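Local structure of Lin0861 protein (Listeria innocua, 3O60) at residues F38-I43 / E63-V67. The protein is of unknown function but probably acts as a TetR-like DNA-binding transcriptional regulator, perhaps as a dimer. Residues are numbered along the deposited sequence.
Sequences FESISI and EIIQV
Residues 38-43 form a turn that opens into extended backbone: Phe38 to Ser40 have helical phi/psi, Ile41 N donates a hydrogen bond to Phe38 O (3.1 Å), and Ile41 and Ser42 are extended (psi 143° and 152°), with Ser42 at the N-cap of helix 43-50. On 63-67, Glu63 is extended (-132°/161°) before the chain coils, Glu63 O accepting Gln66 N at 3.0 Å. Ile64 (mt) follows, its CA 6.8 Å from that of Ile43 and its CA-CB bond directed toward 38-43: Ile64 CD1 lies 3.7 Å from both Ile41 CG2 and Ser42 C, and Ile64 CG1 3.7 Å from Ile43 CG1. Ile41 and Ile64 both pack on Leu28 of helix 15-33. The helix order is consistent with a TetR-like N-terminal domain, 43-50 and 54-60 being the probable helix-turn-helix and 65-84 the link to the ligand-binding domain. Ile65 (chi1 t, chi2 p) brings CD1 to 3.5 Å from Phe38 CZ; the t rotamer of Phe38 extends its ring obliquely to this methyl and edge-to-face with Trp113 of helix 105-114. Val67 N donates a hydrogen bond to Ile64 O (3.2 Å).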
ATOM      1  N   PHE A  38      -5.716  13.867 -23.645  1.00 60.41           N
ATOM      2  CA  PHE A  38      -5.461  12.448 -23.827  1.00 58.45           C
ATOM      3  C   PHE A  38      -5.543  12.017 -25.286  1.00 59.93           C
ATOM      4  O   PHE A  38      -4.728  11.240 -25.763  1.00 60.37           O
ATOM      5  CB  PHE A  38      -6.423  11.623 -22.986  1.00 59.85           C
ATOM      6  CG  PHE A  38      -6.209  10.153 -23.106  1.00 60.57           C
ATOM      7  CD1 PHE A  38      -5.371   9.495 -22.237  1.00 58.34           C
ATOM      8  CD2 PHE A  38      -6.836   9.430 -24.097  1.00 61.52           C
ATOM      9  CE1 PHE A  38      -5.168   8.147 -22.350  1.00 58.15           C
ATOM     10  CE2 PHE A  38      -6.634   8.080 -24.210  1.00 59.84           C
ATOM     11  CZ  PHE A  38      -5.801   7.439 -23.339  1.00 59.49           C
ATOM     12  N   GLU A  39      -6.528  12.540 -26.000  1.00 61.00           N
ATOM     13  CA  GLU A  39      -6.714  12.202 -27.402  1.00 59.71           C
ATOM     14  C   GLU A  39      -5.487  12.641 -28.178  1.00 63.02           C
ATOM     15  O   GLU A  39      -5.049  11.973 -29.106  1.00 63.16           O
ATOM     16  CB  GLU A  39      -7.963  12.878 -27.957  1.00 55.81           C
ATOM     17  N   SER A  40      -4.919  13.759 -27.749  1.00 63.54           N
ATOM     18  CA  SER A  40      -3.750  14.350 -28.378  1.00 61.12           C
ATOM     19  C   SER A  40      -2.543  13.440 -28.311  1.00 61.21           C
ATOM     20  O   SER A  40      -1.751  13.386 -29.242  1.00 64.24           O
ATOM     21  CB  SER A  40      -3.404  15.673 -27.704  1.00 62.39           C
ATOM     22  OG  SER A  40      -2.450  15.473 -26.678  1.00 59.23           O
ATOM     23  N   ILE A  41      -2.420  12.712 -27.209  1.00 62.77           N
ATOM     24  CA  ILE A  41      -1.211  11.958 -26.928  1.00 63.60           C
ATOM     25  C   ILE A  41      -0.959  10.900 -27.978  1.00 61.71           C
ATOM     26  O   ILE A  41      -1.877  10.264 -28.472  1.00 62.81           O
ATOM     27  CB  ILE A  41      -1.265  11.281 -25.550  1.00 60.84           C
ATOM     28  CG1 ILE A  41      -1.485  12.315 -24.455  1.00 58.54           C
ATOM     29  CG2 ILE A  41       0.011  10.521 -25.282  1.00 57.70           C
ATOM     30  CD1 ILE A  41      -1.426  11.736 -23.075  1.00 57.96           C
ATOM     31  N   SER A  42       0.314  10.709 -28.291  1.00 60.79           N
ATOM     32  CA  SER A  42       0.738   9.738 -29.280  1.00 59.74           C
ATOM     33  C   SER A  42       1.833   8.860 -28.700  1.00 61.09           C
ATOM     34  O   SER A  42       2.567   9.271 -27.814  1.00 59.06           O
ATOM     35  CB  SER A  42       1.252  10.448 -30.525  1.00 60.28           C
ATOM     36  OG  SER A  42       2.235  11.404 -30.185  1.00 59.87           O
ATOM     37  N   ILE A  43       1.918   7.638 -29.203  1.00 60.26           N
ATOM     38  CA  ILE A  43       2.854   6.656 -28.691  1.00 58.79           C
ATOM     39  C   ILE A  43       4.298   7.081 -28.871  1.00 61.28           C
ATOM     40  O   ILE A  43       5.136   6.827 -28.015  1.00 61.68           O
ATOM     41  CB  ILE A  43       2.637   5.295 -29.340  1.00 59.82           C
ATOM     42  CG1 ILE A  43       1.148   4.959 -29.353  1.00 59.03           C
ATOM     43  CG2 ILE A  43       3.416   4.235 -28.599  1.00 61.08           C
ATOM     44  CD1 ILE A  43       0.851   3.489 -29.310  1.00 58.31           C
ATOM     45  N   GLU A  63      -2.813  -0.249 -27.541  1.00 70.75           N
ATOM     46  CA  GLU A  63      -3.045   1.192 -27.416  1.00 66.45           C
ATOM     47  C   GLU A  63      -2.673   1.802 -26.065  1.00 63.47           C
ATOM     48  O   GLU A  63      -2.551   1.108 -25.066  1.00 65.09           O
ATOM     49  CB  GLU A  63      -4.497   1.528 -27.763  1.00 69.96           C
ATOM     50  CG  GLU A  63      -4.742   2.998 -28.072  1.00 74.68           C
ATOM     51  CD  GLU A  63      -5.194   3.236 -29.500  1.00 75.82           C
ATOM     52  OE1 GLU A  63      -6.376   3.577 -29.710  1.00 72.75           O
ATOM     53  OE2 GLU A  63      -4.365   3.091 -30.416  1.00 73.80           O
ATOM     54  N   ILE A  64      -2.512   3.120 -26.061  1.00 61.12           N
ATOM     55  CA  ILE A  64      -2.015   3.878 -24.917  1.00 57.80           C
ATOM     56  C   ILE A  64      -2.873   3.706 -23.677  1.00 57.65           C
ATOM     57  O   ILE A  64      -2.369   3.697 -22.561  1.00 56.37           O
ATOM     58  CB  ILE A  64      -1.934   5.372 -25.223  1.00 58.27           C
ATOM     59  CG1 ILE A  64      -0.903   5.637 -26.315  1.00 57.89           C
ATOM     60  CG2 ILE A  64      -1.587   6.143 -23.969  1.00 57.04           C
ATOM     61  CD1 ILE A  64      -0.693   7.093 -26.595  1.00 60.02           C
ATOM     62  N   ILE A  65      -4.168   3.520 -23.887  1.00 56.10           N
ATOM     63  CA  ILE A  65      -5.126   3.395 -22.801  1.00 53.45           C
ATOM     64  C   ILE A  65      -4.849   2.161 -21.966  1.00 54.78           C
ATOM     65  O   ILE A  65      -5.244   2.083 -20.812  1.00 55.78           O
ATOM     66  CB  ILE A  65      -6.568   3.351 -23.313  1.00 58.20           C
ATOM     67  CG1 ILE A  65      -7.546   3.534 -22.155  1.00 54.06           C
ATOM     68  CG2 ILE A  65      -6.836   2.048 -24.031  1.00 57.77           C
ATOM     69  CD1 ILE A  65      -7.799   4.968 -21.808  1.00 55.15           C
ATOM     70  N   GLN A  66      -4.131   1.212 -22.550  1.00 55.90           N
ATOM     71  CA  GLN A  66      -3.812  -0.043 -21.880  1.00 58.31           C
ATOM     72  C   GLN A  66      -2.961   0.155 -20.630  1.00 55.91           C
ATOM     73  O   GLN A  66      -3.128  -0.550 -19.643  1.00 54.85           O
ATOM     74  CB  GLN A  66      -3.155  -1.035 -22.840  1.00 61.19           C
ATOM     75  CG  GLN A  66      -3.403  -2.485 -22.462  1.00 64.95           C
ATOM     76  CD  GLN A  66      -3.568  -3.394 -23.659  1.00 69.68           C
ATOM     77  OE1 GLN A  66      -3.524  -4.613 -23.530  1.00 68.71           O
ATOM     78  NE2 GLN A  66      -3.760  -2.807 -24.829  1.00 66.40           N
ATOM     79  N   VAL A  67      -2.055   1.125 -20.700  1.00 52.59           N
ATOM     80  CA  VAL A  67      -1.186   1.491 -19.594  1.00 54.22           C
ATOM     81  C   VAL A  67      -2.001   1.819 -18.362  1.00 54.51           C
ATOM     82  O   VAL A  67      -1.688   1.402 -17.256  1.00 54.65           O
ATOM     83  CB  VAL A  67      -0.360   2.728 -19.948  1.00 54.03           C
ATOM     84  CG1 VAL A  67       0.479   3.159 -18.773  1.00 53.72           C
ATOM     85  CG2 VAL A  67       0.495   2.460 -21.158  1.00 52.32           C
TER